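Local coordinates for RimK-related lysine biosynthesis protein (Thermococcus kodakarensis, PDB 5K2M), which binds ADP and magnesium and is probably an ATP-dependent amino-acid ligase of the RimK family, LysX subfamily, working in amino-acid biosynthesis, at residues 82-87 with 158-163; 96-101 with 113-118. All blocks are in the same frame, centred on the assembly; numbering follows the deposited sequence.

Contact 1: residues 82-87 with 158-163; sequences DKLFAT and IHYFQE. With ADP (adenosine-5'-diphosphate), chain O.
K83 lays the first carbon of its side chain over one face of the Y160 ring, CB standing 4.0 Å from the ring centroid and 15° off the ring normal. This CH-pi contact lies slightly toward the rim, on the side of CE2 and CD2. Y160 points its CB toward the helix and has CG anti to the backbone N (chi1 174°). L84 meets the same ring differently: its CD1 comes to the edge, near the ring plane, 4.1 Å from Y160 CD1. The other methyl of L84, CD2, packs 3.9 Å from I158 CG2, and these two side chains cross at about a right angle. One aromatic ring is thus gripped over a face and at an edge by consecutive helix residues; the axes of 83-87 and 159-163, taken N to C, make an angle of 57°. D82 caps that helix, its OD2 taking an almost straight bond from F85 N through the anti lone pair, at 2.9 Å, and a weak one from L84 N. D82 OD1 is hydrogen-bonded to Y58 OH of the second subunit.

Beyond CB, K83 leaves the tyrosine. Its chain bends at chi2 and chi4 and brings NZ to the diphosphate, 2.7 Å from ADP O3B, with a weak bond to ADP O3A; E241, a magnesium ligand, is a further partner of NZ. At the far end of the strand the adenine amino group is held twice: ADP N6 donates to Q162 OE1 at 3.0 Å and to the carbonyl oxygen E163 O at 3.0 Å. With Y160 as the local packing between them in this protein, a lysine at the phosphates and the adenine amino group on the strand's end are characteristic of the ATP-grasp nucleotide site.

Contact 2: residues 96-101 with 113-118; sequences VPEWKA and DSLGYP
L115, at the point where helix 111-115 ends, sets CD2 against strand 99-102, outermost within this chain in the small antiparallel sheet of the ATP-grasp domain, and CD1 against the preceding E98. The tight part lies at CD2, which comes within 3.5 Å of K100 CB. CD1 lies more loosely alongside E98, 3.9 Å from E98 CG and at a similar distance from E98 CB, the two side chains crossing obliquely. L115 also touches F161 of neighbouring strand 159-163.

Outward the contact changes character. E98 and S114 are exposed, and at S114 the contact becomes polar. K100 has CG anti to the backbone N (chi1 -152°); its chain bends at chi2 and is extended beyond, and K100 CD also lies 3.9 Å from S114 CB. The strongest polar partner of the ammonium is P38 O of the second subunit, and the bond to S114 OG is the additional one, which ties the helix end and the subunit interface to one strand residue. An alanine in place of K100 would keep the CB contact with the leucine but would probably leave both S114 OG and that neighbouring carbonyl without their shared donor. The sole hydrogen bond between the two segments runs from K100 NZ to S114 OG, at 3.1 Å.

In the fold
The centres of contact 1 and contact 2 lie about 11 Å apart, on the same side of the chain's centre, and meet in one antiparallel sheet. Strands 99-102 and 159-163 are neighbours there, joined by backbone bonds such as F161 N to K100 O and E163 N to E98 O. Along the chain, helix 83-90 leads into strand 99-102, followed by helices 105-108 and 111-115, before strand 159-163 returns, so contact 2 is nested inside the loop closed by contact 1. The first is buried beside the nucleotide; the second lies near the surface. Both touch the second subunit, and the sheet runs on across that interface through A101, so nucleotide site and subunit contact share this antiparallel sheet.

Contact 1: residues 82-87 with 158-163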
loop_
_atom_site.group_PDB
_atom_site.type_symbol
_atom_site.label_atom_id
_atom_site.label_comp_id
_atom_site.label_asym_id
_atom_site.label_seq_id
_atom_site.Cartn_x
_atom_site.Cartn_y
_atom_site.Cartn_z
ATOM N N ASP A 82 31.462 -26.600 -15.074
ATOM C CA ASP A 82 32.393 -25.560 -14.696
ATOM C C ASP A 82 33.733 -26.197 -14.387
ATOM O O ASP A 82 33.807 -27.065 -13.518
ATOM C CB ASP A 82 31.874 -24.810 -13.463
ATOM C CG ASP A 82 32.721 -23.614 -13.135
ATOM O OD1 ASP A 82 32.441 -22.548 -13.705
ATOM O OD2 ASP A 82 33.711 -23.752 -12.382
ATOM N N LYS A 83 34.791 -25.779 -15.079
ATOM C CA LYS A 83 36.093 -26.414 -14.890
ATOM C C LYS A 83 36.501 -26.393 -13.424
ATOM O O LYS A 83 36.995 -27.382 -12.908
ATOM C CB LYS A 83 37.181 -25.741 -15.738
ATOM C CG LYS A 83 37.022 -25.887 -17.245
ATOM C CD LYS A 83 37.118 -27.338 -17.667
ATOM C CE LYS A 83 37.425 -27.482 -19.154
ATOM N NZ LYS A 83 36.332 -26.961 -20.024
ATOM N N LEU A 84 36.256 -25.275 -12.746
ATOM C CA LEU A 84 36.763 -25.078 -11.396
ATOM C C LEU A 84 35.939 -25.834 -10.373
ATOM O O LEU A 84 36.494 -26.531 -9.545
ATOM C CB LEU A 84 36.827 -23.583 -11.058
ATOM C CG LEU A 84 37.455 -23.150 -9.736
ATOM C CD1 LEU A 84 38.690 -23.965 -9.391
ATOM C CD2 LEU A 84 37.838 -21.684 -9.791
ATOM N N PHE A 85 34.619 -25.699 -10.426
ATOM C CA PHE A 85 33.742 -26.469 -9.526
ATOM C C PHE A 85 33.957 -27.973 -9.746
ATOM O O PHE A 85 34.001 -28.749 -8.781
ATOM C CB PHE A 85 32.260 -26.120 -9.723
ATOM C CG PHE A 85 31.792 -24.908 -8.962
ATOM C CD1 PHE A 85 32.190 -23.624 -9.335
ATOM C CD2 PHE A 85 30.904 -25.045 -7.889
ATOM C CE1 PHE A 85 31.731 -22.500 -8.650
ATOM C CE2 PHE A 85 30.453 -23.931 -7.187
ATOM C CZ PHE A 85 30.866 -22.655 -7.573
ATOM N N ALA A 86 34.133 -28.386 -10.998
ATOM C CA ALA A 86 34.370 -29.807 -11.281
ATOM C C ALA A 86 35.693 -30.331 -10.725
ATOM O O ALA A 86 35.700 -31.418 -10.124
ATOM C CB ALA A 86 34.248 -30.119 -12.759
ATOM N N THR A 87 36.800 -29.588 -10.864
ATOM C CA THR A 87 38.050 -30.135 -10.334
ATOM C C THR A 87 37.995 -30.165 -8.821
ATOM O O THR A 87 38.529 -31.081 -8.222
ATOM C CB THR A 87 39.388 -29.513 -10.838
ATOM O OG1 THR A 87 39.935 -28.613 -9.867
ATOM C CG2 THR A 87 39.277 -28.880 -12.139
ATOM N N ILE A 158 37.597 -15.209 -13.806
ATOM C CA ILE A 158 37.979 -16.339 -12.969
ATOM C C ILE A 158 39.089 -17.066 -13.727
ATOM O O ILE A 158 38.860 -17.635 -14.806
ATOM C CB ILE A 158 36.793 -17.285 -12.711
ATOM C CG1 ILE A 158 35.556 -16.493 -12.274
ATOM C CG2 ILE A 158 37.163 -18.335 -11.674
ATOM C CD1 ILE A 158 35.752 -15.596 -11.071
ATOM N N HIS A 159 40.291 -17.038 -13.168
ATOM C CA HIS A 159 41.481 -17.510 -13.871
ATOM C C HIS A 159 41.880 -18.902 -13.435
ATOM O O HIS A 159 42.371 -19.089 -12.320
ATOM C CB HIS A 159 42.628 -16.542 -13.649
ATOM C CG HIS A 159 42.344 -15.173 -14.159
ATOM N ND1 HIS A 159 42.413 -14.853 -15.496
ATOM C CD2 HIS A 159 41.946 -14.051 -13.521
ATOM C CE1 HIS A 159 42.086 -13.584 -15.657
ATOM N NE2 HIS A 159 41.811 -13.072 -14.472
ATOM N N TYR A 160 41.677 -19.864 -14.337
ATOM C CA TYR A 160 41.898 -21.279 -14.080
ATOM C C TYR A 160 42.988 -21.786 -14.997
ATOM O O TYR A 160 42.950 -21.559 -16.225
ATOM C CB TYR A 160 40.597 -22.051 -14.333
ATOM C CG TYR A 160 40.708 -23.553 -14.236
ATOM C CD1 TYR A 160 40.552 -24.208 -13.028
ATOM C CD2 TYR A 160 40.966 -24.320 -15.367
ATOM C CE1 TYR A 160 40.640 -25.590 -12.944
ATOM C CE2 TYR A 160 41.065 -25.696 -15.300
ATOM C CZ TYR A 160 40.884 -26.331 -14.094
ATOM O OH TYR A 160 40.978 -27.701 -14.043
ATOM N N PHE A 161 43.956 -22.480 -14.400
ATOM C CA PHE A 161 45.161 -22.918 -15.100
ATOM C C PHE A 161 45.513 -24.352 -14.714
ATOM O O PHE A 161 45.240 -24.773 -13.612
ATOM C CB PHE A 161 46.360 -22.057 -14.691
ATOM C CG PHE A 161 46.256 -20.615 -15.068
ATOM C CD1 PHE A 161 46.662 -20.179 -16.319
ATOM C CD2 PHE A 161 45.809 -19.675 -14.154
ATOM C CE1 PHE A 161 46.610 -18.837 -16.658
ATOM C CE2 PHE A 161 45.745 -18.332 -14.495
ATOM C CZ PHE A 161 46.147 -17.915 -15.747
ATOM N N GLN A 162 46.132 -25.079 -15.634
ATOM C CA GLN A 162 46.731 -26.377 -15.344
ATOM C C GLN A 162 48.175 -26.390 -15.806
ATOM O O GLN A 162 48.560 -25.603 -16.659
ATOM C CB GLN A 162 46.002 -27.489 -16.093
ATOM C CG GLN A 162 44.598 -27.786 -15.608
ATOM C CD GLN A 162 43.920 -28.835 -16.476
ATOM O OE1 GLN A 162 44.033 -28.798 -17.688
ATOM N NE2 GLN A 162 43.215 -29.766 -15.856
ATOM N N GLU A 163 48.972 -27.277 -15.230
ATOM C CA GLU A 163 50.249 -27.659 -15.832
ATOM C C GLU A 163 50.000 -28.171 -17.246
ATOM O O GLU A 163 48.992 -28.833 -17.493
ATOM C CB GLU A 163 50.930 -28.765 -15.014
ATOM C CG GLU A 163 50.185 -30.093 -15.014
ATOM C CD GLU A 163 50.848 -31.163 -14.162
ATOM O OE1 GLU A 163 52.069 -31.101 -13.950
ATOM O OE2 GLU A 163 50.140 -32.068 -13.684
HETATM P PB ADP O . 37.027 -28.272 -23.307
HETATM O O1B ADP O . 37.150 -29.558 -24.076
HETATM O O2B ADP O . 37.101 -27.029 -24.161
HETATM O O3B ADP O . 35.869 -28.201 -22.342
HETATM P PA ADP O . 39.440 -29.316 -22.094
HETATM O O1A ADP O . 38.840 -30.698 -22.266
HETATM O O2A ADP O . 40.054 -29.037 -20.761
HETATM O O3A ADP O . 38.376 -28.158 -22.419
HETATM O "O5'" ADP O . 40.558 -29.076 -23.217
HETATM C "C5'" ADP O . 40.348 -29.443 -24.562
HETATM C "C4'" ADP O . 41.504 -30.302 -25.048
HETATM O "O4'" ADP O . 42.724 -29.558 -24.949
HETATM C "C3'" ADP O . 41.721 -31.590 -24.272
HETATM O "O3'" ADP O . 40.950 -32.676 -24.811
HETATM C "C2'" ADP O . 43.213 -31.799 -24.445
HETATM O "O2'" ADP O . 43.526 -32.416 -25.693
HETATM C "C1'" ADP O . 43.776 -30.399 -24.493
HETATM N N9 ADP O . 44.191 -29.971 -23.149
HETATM C C8 ADP O . 43.431 -29.317 -22.246
HETATM N N7 ADP O . 44.104 -29.089 -21.104
HETATM C C5 ADP O . 45.326 -29.625 -21.274
HETATM C C6 ADP O . 46.545 -29.725 -20.473
HETATM N N6 ADP O . 46.588 -29.208 -19.226
HETATM N N1 ADP O . 47.602 -30.352 -21.028
HETATM C C2 ADP O . 47.571 -30.871 -22.262
HETATM N N3 ADP O . 46.500 -30.819 -23.054
HETATM C C4 ADP O . 45.375 -30.213 -22.620
#

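Contact 2: residues 96-101 with 113-118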
loop_
_atom_site.group_PDB
_atom_site.type_symbol
_atom_site.label_atom_id
_atom_site.label_comp_id
_atom_site.label_asym_id
_atom_site.label_seq_id
_atom_site.Cartn_x
_atom_site.Cartn_y
_atom_site.Cartn_z
ATOM N N VAL A 96 44.347 -35.736 -10.928
ATOM C CA VAL A 96 44.032 -34.659 -11.873
ATOM C C VAL A 96 45.322 -33.909 -12.210
ATOM O O VAL A 96 46.261 -33.951 -11.442
ATOM C CB VAL A 96 43.031 -33.654 -11.260
ATOM C CG1 VAL A 96 41.693 -34.333 -10.979
ATOM C CG2 VAL A 96 43.591 -33.024 -9.986
ATOM N N PRO A 97 45.370 -33.208 -13.348
ATOM C CA PRO A 97 46.546 -32.380 -13.529
ATOM C C PRO A 97 46.651 -31.344 -12.419
ATOM O O PRO A 97 45.637 -30.919 -11.857
ATOM C CB PRO A 97 46.299 -31.685 -14.869
ATOM C CG PRO A 97 45.264 -32.509 -15.555
ATOM C CD PRO A 97 44.407 -33.037 -14.445
ATOM N N GLU A 98 47.878 -30.971 -12.096
ATOM C CA GLU A 98 48.141 -29.836 -11.218
ATOM C C GLU A 98 47.402 -28.621 -11.728
ATOM O O GLU A 98 47.475 -28.319 -12.914
ATOM C CB GLU A 98 49.620 -29.501 -11.208
ATOM C CG GLU A 98 50.159 -29.253 -9.826
ATOM C CD GLU A 98 50.729 -30.520 -9.248
ATOM O OE1 GLU A 98 50.003 -31.195 -8.480
ATOM O OE2 GLU A 98 51.887 -30.849 -9.605
ATOM N N TRP A 99 46.723 -27.913 -10.829
ATOM C CA TRP A 99 45.922 -26.767 -11.212
ATOM C C TRP A 99 46.077 -25.620 -10.236
ATOM O O TRP A 99 46.513 -25.790 -9.096
ATOM C CB TRP A 99 44.443 -27.157 -11.313
ATOM C CG TRP A 99 43.884 -27.572 -10.009
ATOM C CD1 TRP A 99 43.986 -28.801 -9.426
ATOM C CD2 TRP A 99 43.158 -26.751 -9.100
ATOM N NE1 TRP A 99 43.363 -28.798 -8.199
ATOM C CE2 TRP A 99 42.845 -27.549 -7.976
ATOM C CE3 TRP A 99 42.747 -25.411 -9.120
ATOM C CZ2 TRP A 99 42.126 -27.057 -6.891
ATOM C CZ3 TRP A 99 42.040 -24.923 -8.045
ATOM C CH2 TRP A 99 41.728 -25.748 -6.942
ATOM N N LYS A 100 45.686 -24.440 -10.699
ATOM C CA LYS A 100 45.755 -23.242 -9.887
ATOM C C LYS A 100 44.642 -22.292 -10.334
ATOM O O LYS A 100 44.307 -22.238 -11.520
ATOM C CB LYS A 100 47.133 -22.611 -10.047
ATOM C CG LYS A 100 47.612 -21.811 -8.848
ATOM C CD LYS A 100 48.136 -22.686 -7.720
ATOM C CE LYS A 100 48.424 -21.818 -6.506
ATOM N NZ LYS A 100 48.971 -22.603 -5.371
ATOM N N ALA A 101 44.038 -21.593 -9.380
ATOM C CA ALA A 101 43.004 -20.626 -9.685
ATOM C C ALA A 101 43.290 -19.288 -9.005
ATOM O O ALA A 101 43.695 -19.230 -7.826
ATOM C CB ALA A 101 41.633 -21.157 -9.276
ATOM N N ASP A 113 54.540 -19.454 -10.380
ATOM C CA ASP A 113 55.275 -19.734 -9.146
ATOM C C ASP A 113 55.051 -21.189 -8.662
ATOM O O ASP A 113 55.978 -21.830 -8.171
ATOM C CB ASP A 113 54.861 -18.746 -8.027
ATOM C CG ASP A 113 54.963 -17.253 -8.445
ATOM O OD1 ASP A 113 55.387 -16.957 -9.585
ATOM O OD2 ASP A 113 54.617 -16.370 -7.614
ATOM N N SER A 114 53.816 -21.681 -8.790
ATOM C CA SER A 114 53.442 -23.061 -8.425
ATOM C C SER A 114 53.612 -24.024 -9.588
ATOM O O SER A 114 54.133 -25.116 -9.424
ATOM C CB SER A 114 51.956 -23.135 -8.018
ATOM O OG SER A 114 51.638 -22.281 -6.928
ATOM N N LEU A 115 53.131 -23.624 -10.760
ATOM C CA LEU A 115 52.930 -24.551 -11.860
ATOM C C LEU A 115 54.119 -24.616 -12.804
ATOM O O LEU A 115 54.284 -25.592 -13.535
ATOM C CB LEU A 115 51.689 -24.133 -12.649
ATOM C CG LEU A 115 50.341 -24.826 -12.407
ATOM C CD1 LEU A 115 50.200 -25.517 -11.067
ATOM C CD2 LEU A 115 49.205 -23.852 -12.645
ATOM N N GLY A 116 54.944 -23.576 -12.808
ATOM C CA GLY A 116 56.004 -23.471 -13.803
ATOM C C GLY A 116 55.430 -23.325 -15.203
ATOM O O GLY A 116 54.214 -23.228 -15.389
ATOM N N TYR A 117 56.312 -23.311 -16.188
ATOM C CA TYR A 117 55.921 -23.149 -17.573
ATOM C C TYR A 117 56.360 -24.397 -18.280
ATOM O O TYR A 117 57.357 -24.971 -17.909
ATOM C CB TYR A 117 56.641 -21.966 -18.217
ATOM C CG TYR A 117 56.231 -20.590 -17.729
ATOM C CD1 TYR A 117 55.025 -20.009 -18.135
ATOM C CD2 TYR A 117 57.075 -19.847 -16.895
ATOM C CE1 TYR A 117 54.662 -18.731 -17.705
ATOM C CE2 TYR A 117 56.723 -18.583 -16.460
ATOM C CZ TYR A 117 55.527 -18.020 -16.868
ATOM O OH TYR A 117 55.205 -16.760 -16.423
ATOM N N PRO A 118 55.644 -24.811 -19.325
ATOM C CA PRO A 118 54.480 -24.130 -19.865
ATOM C C PRO A 118 53.230 -24.511 -19.101
ATOM O O PRO A 118 53.174 -25.572 -18.492
ATOM C CB PRO A 118 54.418 -24.643 -21.301
ATOM C CG PRO A 118 55.030 -25.991 -21.244
ATOM C CD PRO A 118 55.953 -26.044 -20.068
#